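Local coordinates for dTDP-4-amino-4,6-dideoxyglucose formyltransferase (Shewanella sp. FDAARGOS_354, PDB 6V2T), which probably transfers a formyl group from a folate cofactor to the sugar amine of dTDP-4-amino-4,6-dideoxyglucose, a step linked to O-antigen synthesis, at residues P123-I136 with E205-L218. Residues are numbered along the deposited sequence; the frame is centred on the assembly and turned at random.
Sequences PHNRGWFPQVFSII and EKGNYNGISDFKAL. With 0FX (dTDP-4-amino-4,6-dideoxyglucose), chain G; FOL (folic acid), chain H.
Glu-205 begins the contact by lying crosswise against the ring of Pro-123, and Lys-206 O then accepts a bent hydrogen bond from Arg-126 NH1 (3.1 Å), an arginine also bonded through NH2 to Ile-152 O. Asn-208 shows how one amide can serve two partners: its OD1 takes the backbone N-H of Asn-125 from above the carbonyl plane, while its ND2 gives a nearly straight bond to Asn-125 OD1 (2.9 Å, 177°). A short two-stranded parallel ladder follows, with Arg-126 N bonded to Asn-208 O, Asn-210 N to Arg-126 O and Trp-128 N to Asn-210 O. Tyr-209 CE2 comes within 3.4 Å of Gly-127 CA. Asn-210 ND2 reaches Asn-125 OD1 from the opposite face of its plane (3.2 Å), and Asn-137 donates to that oxygen as well. With CG beside its backbone N (chi1 -63°), Asn-210 sets CG over the centre of the Phe-133 ring, and its CB makes a CH-pi contact with the same face. Ile-212 CB covers one face of Trp-128, whose opposite face meets the sugar amine N4A. Phe-215 offers its face to the edge of Phe-129 in a T-shaped pair (planes at 89°), and Leu-218 CD1 reaches Phe-133 CE1 at 3.6 Å. Amide network and ladder together fix the backbone leading into Trp-128 and Phe-129, consistent with holding these sugar-pocket residues in place, Trp-128 lining the folate pocket too, with Tyr-209.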
loop_
_atom_site.group_PDB
_atom_site.type_symbol
_atom_site.label_atom_id
_atom_site.label_comp_id
_atom_site.label_asym_id
_atom_site.label_seq_id
_atom_site.Cartn_x
_atom_site.Cartn_y
_atom_site.Cartn_z
ATOM N N PRO B 123 -15.731 12.473 24.159
ATOM C CA PRO B 123 -14.665 11.822 24.937
ATOM C C PRO B 123 -14.135 10.471 24.408
ATOM O O PRO B 123 -13.496 9.695 25.172
ATOM C CB PRO B 123 -15.402 11.610 26.265
ATOM C CG PRO B 123 -16.818 11.243 25.828
ATOM C CD PRO B 123 -17.082 12.076 24.596
ATOM N N HIS B 124 -14.447 10.157 23.150
ATOM C CA HIS B 124 -14.137 8.860 22.495
ATOM C C HIS B 124 -12.698 8.867 21.972
ATOM O O HIS B 124 -12.362 9.781 21.176
ATOM C CB HIS B 124 -15.096 8.633 21.321
ATOM C CG HIS B 124 -16.526 8.854 21.694
ATOM N ND1 HIS B 124 -17.162 8.051 22.614
ATOM C CD2 HIS B 124 -17.428 9.778 21.281
ATOM C CE1 HIS B 124 -18.409 8.462 22.755
ATOM N NE2 HIS B 124 -18.599 9.522 21.929
ATOM N N ASN B 125 -11.880 7.912 22.398
ATOM C CA ASN B 125 -10.498 7.726 21.884
ATOM C C ASN B 125 -9.766 9.061 22.051
ATOM O O ASN B 125 -9.174 9.564 21.075
ATOM C CB ASN B 125 -10.485 7.206 20.440
ATOM C CG ASN B 125 -11.065 5.814 20.292
ATOM O OD1 ASN B 125 -10.926 5.005 21.205
ATOM N ND2 ASN B 125 -11.680 5.517 19.155
ATOM N N ARG B 126 -9.859 9.611 23.258
ATOM C CA ARG B 126 -8.968 10.679 23.753
ATOM C C ARG B 126 -7.528 10.173 23.604
ATOM O O ARG B 126 -7.310 8.951 23.632
ATOM C CB ARG B 126 -9.290 11.061 25.202
ATOM C CG ARG B 126 -10.671 11.685 25.416
ATOM C CD ARG B 126 -11.166 11.575 26.849
ATOM N NE ARG B 126 -10.100 12.001 27.732
ATOM C CZ ARG B 126 -9.766 11.424 28.886
ATOM N NH1 ARG B 126 -10.499 10.446 29.395
ATOM N NH2 ARG B 126 -8.683 11.828 29.515
ATOM N N GLY B 127 -6.576 11.095 23.451
ATOM C CA GLY B 127 -5.132 10.777 23.419
ATOM C C GLY B 127 -4.628 10.457 22.034
ATOM O O GLY B 127 -4.906 11.235 21.142
ATOM N N TRP B 128 -3.879 9.367 21.851
ATOM C CA TRP B 128 -3.046 9.174 20.638
ATOM C C TRP B 128 -3.839 8.690 19.427
ATOM O O TRP B 128 -4.612 7.733 19.528
ATOM C CB TRP B 128 -1.878 8.249 20.940
ATOM C CG TRP B 128 -0.869 9.015 21.714
ATOM C CD1 TRP B 128 -0.877 9.291 23.056
ATOM C CD2 TRP B 128 0.221 9.746 21.147
ATOM N NE1 TRP B 128 0.200 10.080 23.372
ATOM C CE2 TRP B 128 0.894 10.369 22.223
ATOM C CE3 TRP B 128 0.756 9.828 19.858
ATOM C CZ2 TRP B 128 2.058 11.115 22.028
ATOM C CZ3 TRP B 128 1.903 10.565 19.671
ATOM C CH2 TRP B 128 2.535 11.204 20.739
ATOM N N PHE B 129 -3.629 9.349 18.292
ATOM C CA PHE B 129 -4.064 8.861 16.967
ATOM C C PHE B 129 -5.508 8.349 17.044
ATOM O O PHE B 129 -5.797 7.205 16.693
ATOM C CB PHE B 129 -3.106 7.799 16.436
ATOM C CG PHE B 129 -1.630 8.167 16.455
ATOM C CD1 PHE B 129 -1.205 9.479 16.418
ATOM C CD2 PHE B 129 -0.664 7.175 16.496
ATOM C CE1 PHE B 129 0.145 9.802 16.438
ATOM C CE2 PHE B 129 0.686 7.491 16.502
ATOM C CZ PHE B 129 1.088 8.807 16.466
ATOM N N PRO B 130 -6.469 9.210 17.405
ATOM C CA PRO B 130 -7.862 8.767 17.603
ATOM C C PRO B 130 -8.465 7.954 16.456
ATOM O O PRO B 130 -9.122 6.995 16.722
ATOM C CB PRO B 130 -8.601 10.085 17.852
ATOM C CG PRO B 130 -7.543 10.928 18.527
ATOM C CD PRO B 130 -6.293 10.636 17.714
ATOM N N GLN B 131 -8.203 8.324 15.198
ATOM C CA GLN B 131 -8.774 7.617 14.034
ATOM C C GLN B 131 -8.214 6.191 13.940
ATOM O O GLN B 131 -8.948 5.361 13.497
ATOM C CB GLN B 131 -8.586 8.449 12.761
ATOM C CG GLN B 131 -7.206 8.293 12.147
ATOM C CD GLN B 131 -6.123 9.062 12.872
ATOM O OE1 GLN B 131 -6.384 9.908 13.711
ATOM N NE2 GLN B 131 -4.886 8.789 12.500
ATOM N N VAL B 132 -7.004 5.888 14.431
ATOM C CA VAL B 132 -6.462 4.507 14.412
ATOM C C VAL B 132 -7.378 3.627 15.278
ATOM O O VAL B 132 -7.841 2.593 14.794
ATOM C CB VAL B 132 -5.007 4.438 14.913
ATOM C CG1 VAL B 132 -4.552 3.007 15.041
ATOM C CG2 VAL B 132 -4.070 5.232 14.015
ATOM N N PHE B 133 -7.568 4.028 16.512
ATOM C CA PHE B 133 -8.475 3.361 17.496
ATOM C C PHE B 133 -9.914 3.368 16.961
ATOM O O PHE B 133 -10.533 2.335 16.995
ATOM C CB PHE B 133 -8.304 3.996 18.870
ATOM C CG PHE B 133 -6.915 3.771 19.407
ATOM C CD1 PHE B 133 -6.584 2.565 20.015
ATOM C CD2 PHE B 133 -5.930 4.734 19.255
ATOM C CE1 PHE B 133 -5.290 2.348 20.468
ATOM C CE2 PHE B 133 -4.626 4.485 19.668
ATOM C CZ PHE B 133 -4.329 3.315 20.309
ATOM N N SER B 134 -10.413 4.455 16.396
ATOM C CA SER B 134 -11.816 4.462 15.921
ATOM C C SER B 134 -12.005 3.413 14.813
ATOM O O SER B 134 -13.110 2.824 14.750
ATOM C CB SER B 134 -12.292 5.829 15.475
ATOM O OG SER B 134 -12.548 6.645 16.605
ATOM N N ILE B 135 -11.031 3.241 13.906
ATOM C CA ILE B 135 -11.234 2.353 12.727
ATOM C C ILE B 135 -11.507 0.954 13.273
ATOM O O ILE B 135 -12.321 0.235 12.695
ATOM C CB ILE B 135 -10.030 2.389 11.757
ATOM C CG1 ILE B 135 -10.127 3.609 10.840
ATOM C CG2 ILE B 135 -9.897 1.081 10.976
ATOM C CD1 ILE B 135 -8.805 4.018 10.124
ATOM N N ILE B 136 -10.802 0.607 14.332
ATOM C CA ILE B 136 -10.879 -0.703 15.006
ATOM C C ILE B 136 -12.101 -0.775 15.925
ATOM O O ILE B 136 -12.820 -1.784 15.811
ATOM C CB ILE B 136 -9.598 -0.974 15.780
ATOM C CG1 ILE B 136 -8.390 -1.070 14.837
ATOM C CG2 ILE B 136 -9.748 -2.233 16.609
ATOM C CD1 ILE B 136 -7.082 -0.924 15.561
ATOM N N GLU B 205 -19.548 12.181 31.069
ATOM C CA GLU B 205 -19.132 10.988 30.279
ATOM C C GLU B 205 -17.595 10.984 30.194
ATOM O O GLU B 205 -17.040 11.890 29.551
ATOM C CB GLU B 205 -19.837 11.114 28.931
ATOM C CG GLU B 205 -19.830 9.869 28.064
ATOM C CD GLU B 205 -20.350 10.165 26.657
ATOM O OE1 GLU B 205 -20.363 9.234 25.805
ATOM O OE2 GLU B 205 -20.713 11.350 26.396
ATOM N N LYS B 206 -16.883 10.049 30.821
ATOM C CA LYS B 206 -15.390 10.147 30.911
ATOM C C LYS B 206 -14.739 9.756 29.576
ATOM O O LYS B 206 -13.618 10.252 29.290
ATOM C CB LYS B 206 -14.781 9.237 31.978
ATOM C CG LYS B 206 -14.119 9.992 33.119
ATOM C CD LYS B 206 -12.916 10.814 32.697
ATOM C CE LYS B 206 -12.912 12.198 33.308
ATOM N NZ LYS B 206 -11.535 12.719 33.478
ATOM N N GLY B 207 -15.386 8.831 28.868
ATOM C CA GLY B 207 -14.916 8.187 27.637
ATOM C C GLY B 207 -13.715 7.301 27.890
ATOM O O GLY B 207 -13.635 6.681 28.962
ATOM N N ASN B 208 -12.740 7.329 26.992
ATOM C CA ASN B 208 -11.584 6.398 27.038
ATOM C C ASN B 208 -10.368 7.114 26.462
ATOM O O ASN B 208 -10.516 7.878 25.486
ATOM C CB ASN B 208 -11.889 5.090 26.308
ATOM C CG ASN B 208 -11.977 5.286 24.808
ATOM O OD1 ASN B 208 -12.866 5.977 24.327
ATOM N ND2 ASN B 208 -11.031 4.714 24.089
ATOM N N TYR B 209 -9.223 6.890 27.083
ATOM C CA TYR B 209 -7.915 7.465 26.687
ATOM C C TYR B 209 -7.006 6.337 26.182
ATOM O O TYR B 209 -6.877 5.280 26.845
ATOM C CB TYR B 209 -7.335 8.247 27.860
ATOM C CG TYR B 209 -5.966 8.812 27.574
ATOM C CD1 TYR B 209 -4.827 8.083 27.831
ATOM C CD2 TYR B 209 -5.811 10.068 27.024
ATOM C CE1 TYR B 209 -3.559 8.564 27.524
ATOM C CE2 TYR B 209 -4.557 10.569 26.713
ATOM C CZ TYR B 209 -3.421 9.823 26.961
ATOM O OH TYR B 209 -2.188 10.335 26.652
ATOM N N ASN B 210 -6.376 6.553 25.026
ATOM C CA ASN B 210 -5.347 5.660 24.449
ATOM C C ASN B 210 -4.010 6.369 24.580
ATOM O O ASN B 210 -3.932 7.515 24.165
ATOM C CB ASN B 210 -5.634 5.371 22.982
ATOM C CG ASN B 210 -6.944 4.646 22.822
ATOM O OD1 ASN B 210 -7.145 3.611 23.457
ATOM N ND2 ASN B 210 -7.866 5.235 22.089
ATOM N N GLY B 211 -3.011 5.715 25.147
ATOM C CA GLY B 211 -1.667 6.287 25.241
ATOM C C GLY B 211 -0.786 5.835 24.095
ATOM O O GLY B 211 -1.164 4.906 23.353
ATOM N N ILE B 212 0.419 6.384 24.031
ATOM C CA ILE B 212 1.392 6.009 22.966
ATOM C C ILE B 212 1.684 4.511 23.068
ATOM O O ILE B 212 1.810 3.869 22.037
ATOM C CB ILE B 212 2.675 6.849 23.039
ATOM C CG1 ILE B 212 3.628 6.486 21.902
ATOM C CG2 ILE B 212 3.355 6.713 24.389
ATOM C CD1 ILE B 212 4.688 7.530 21.639
ATOM N N SER B 213 1.763 3.956 24.274
ATOM C CA SER B 213 2.093 2.522 24.465
ATOM C C SER B 213 0.926 1.629 23.989
ATOM O O SER B 213 1.174 0.489 23.555
ATOM C CB SER B 213 2.521 2.265 25.894
ATOM O OG SER B 213 1.428 2.424 26.771
ATOM N N ASP B 214 -0.311 2.117 24.005
ATOM C CA ASP B 214 -1.452 1.336 23.470
ATOM C C ASP B 214 -1.258 1.249 21.947
ATOM O O ASP B 214 -1.446 0.166 21.407
ATOM C CB ASP B 214 -2.781 1.925 23.941
ATOM C CG ASP B 214 -2.818 2.008 25.458
ATOM O OD1 ASP B 214 -2.623 0.962 26.104
ATOM O OD2 ASP B 214 -2.941 3.116 25.977
ATOM N N PHE B 215 -0.859 2.344 21.292
ATOM C CA PHE B 215 -0.610 2.346 19.830
ATOM C C PHE B 215 0.492 1.329 19.515
ATOM O O PHE B 215 0.282 0.453 18.681
ATOM C CB PHE B 215 -0.247 3.750 19.335
ATOM C CG PHE B 215 0.121 3.779 17.873
ATOM C CD1 PHE B 215 -0.846 3.579 16.905
ATOM C CD2 PHE B 215 1.442 3.912 17.475
ATOM C CE1 PHE B 215 -0.503 3.554 15.560
ATOM C CE2 PHE B 215 1.778 3.930 16.129
ATOM C CZ PHE B 215 0.799 3.748 15.171
ATOM N N LYS B 216 1.640 1.448 20.194
ATOM C CA LYS B 216 2.802 0.549 20.006
ATOM C C LYS B 216 2.394 -0.919 20.186
ATOM O O LYS B 216 2.794 -1.733 19.332
ATOM C CB LYS B 216 3.936 0.968 20.948
ATOM C CG LYS B 216 4.556 2.292 20.563
ATOM C CD LYS B 216 5.722 2.741 21.414
ATOM C CE LYS B 216 6.507 3.849 20.729
ATOM N NZ LYS B 216 7.347 4.599 21.692
ATOM N N ALA B 217 1.541 -1.241 21.155
ATOM C CA ALA B 217 1.040 -2.622 21.364
ATOM C C ALA B 217 0.231 -3.097 20.151
ATOM O O ALA B 217 0.427 -4.266 19.735
ATOM C CB ALA B 217 0.229 -2.732 22.636
ATOM N N LEU B 218 -0.658 -2.260 19.597
ATOM C CA LEU B 218 -1.508 -2.642 18.435
ATOM C C LEU B 218 -0.609 -2.986 17.256
ATOM O O LEU B 218 -0.999 -3.809 16.410
ATOM C CB LEU B 218 -2.394 -1.474 17.996
ATOM C CG LEU B 218 -3.768 -1.375 18.636
ATOM C CD1 LEU B 218 -4.480 -0.171 18.041
ATOM C CD2 LEU B 218 -4.566 -2.653 18.424
HETATM O O4P 0FX G . -1.654 14.818 14.664
HETATM P P2 0FX G . -0.220 15.344 14.764
HETATM O O3P 0FX G . -0.135 16.828 14.601
HETATM O O1G 0FX G . 0.149 14.999 16.251
HETATM C C1G 0FX G . 0.606 16.054 17.094
HETATM C C2G 0FX G . 1.801 15.477 17.828
HETATM O O2G 0FX G . 2.879 15.073 16.962
HETATM C C3G 0FX G . 1.301 14.261 18.587
HETATM O O3G 0FX G . 2.406 13.782 19.368
HETATM C C4G 0FX G . 0.065 14.596 19.446
HETATM N N4A 0FX G . -0.530 13.348 19.933
HETATM C C5G 0FX G . -1.038 15.357 18.721
HETATM C C6G 0FX G . -2.112 15.847 19.714
HETATM O O5G 0FX G . -0.444 16.447 18.010
HETATM O OPP 0FX G . 1.004 14.901 13.675
HETATM P P 0FX G . 1.544 13.448 13.908
HETATM O O1P 0FX G . 2.170 13.122 15.181
HETATM O O2P 0FX G . 2.623 13.231 12.881
HETATM O O5 0FX G . 0.516 12.323 13.498
HETATM C C5 0FX G . -0.331 12.482 12.390
HETATM C C4 0FX G . -0.807 11.080 11.989
HETATM O O4 0FX G . 0.255 10.293 11.448
HETATM C C3 0FX G . -1.306 10.218 13.161
HETATM O O3 0FX G . -2.638 10.540 13.539
HETATM C C2 0FX G . -1.118 8.760 12.675
HETATM C C1 0FX G . 0.098 8.942 11.725
HETATM N N11 0FX G . 1.305 8.447 12.370
HETATM C C61 0FX G . 2.196 9.270 12.967
HETATM C C51 0FX G . 3.343 8.726 13.543
HETATM C C5A 0FX G . 4.353 9.638 14.232
HETATM C C21 0FX G . 1.511 7.125 12.317
HETATM O O21 0FX G . 0.587 6.338 11.710
HETATM N N31 0FX G . 2.605 6.555 12.878
HETATM C C41 0FX G . 3.530 7.340 13.491
HETATM O O41 0FX G . 4.599 6.740 14.094
HETATM N N1 FOL H . -2.280 19.441 28.150
HETATM C C2 FOL H . -3.236 19.323 29.085
HETATM N NA2 FOL H . -2.941 19.557 30.360
HETATM N N3 FOL H . -4.523 19.010 28.745
HETATM C C4 FOL H . -4.836 18.749 27.467
HETATM O O4 FOL H . -6.044 18.467 27.253
HETATM C C4A FOL H . -3.858 18.865 26.483
HETATM N N5 FOL H . -4.088 18.594 25.198
HETATM C C6 FOL H . -3.018 18.336 24.227
HETATM C C7 FOL H . -1.846 19.272 24.575
HETATM N N8 FOL H . -1.566 19.334 25.983
HETATM C C8A FOL H . -2.563 19.219 26.874
HETATM C C9 FOL H . -2.742 16.801 24.013
HETATM N N10 FOL H . -1.336 16.504 23.725
HETATM C C11 FOL H . 0.965 13.297 25.186
HETATM C C12 FOL H . 1.515 14.287 24.369
HETATM C C13 FOL H . 0.726 15.335 23.883
HETATM C C14 FOL H . -0.610 15.444 24.211
HETATM C C15 FOL H . -1.148 14.472 25.048
HETATM C C16 FOL H . -0.375 13.413 25.529
HETATM C C FOL H . 1.821 12.180 25.734
HETATM O O FOL H . 3.015 12.386 25.757
HETATM N N FOL H . 1.329 11.054 26.257
HETATM O O HOH W 1 -6.989 7.468 20.695
#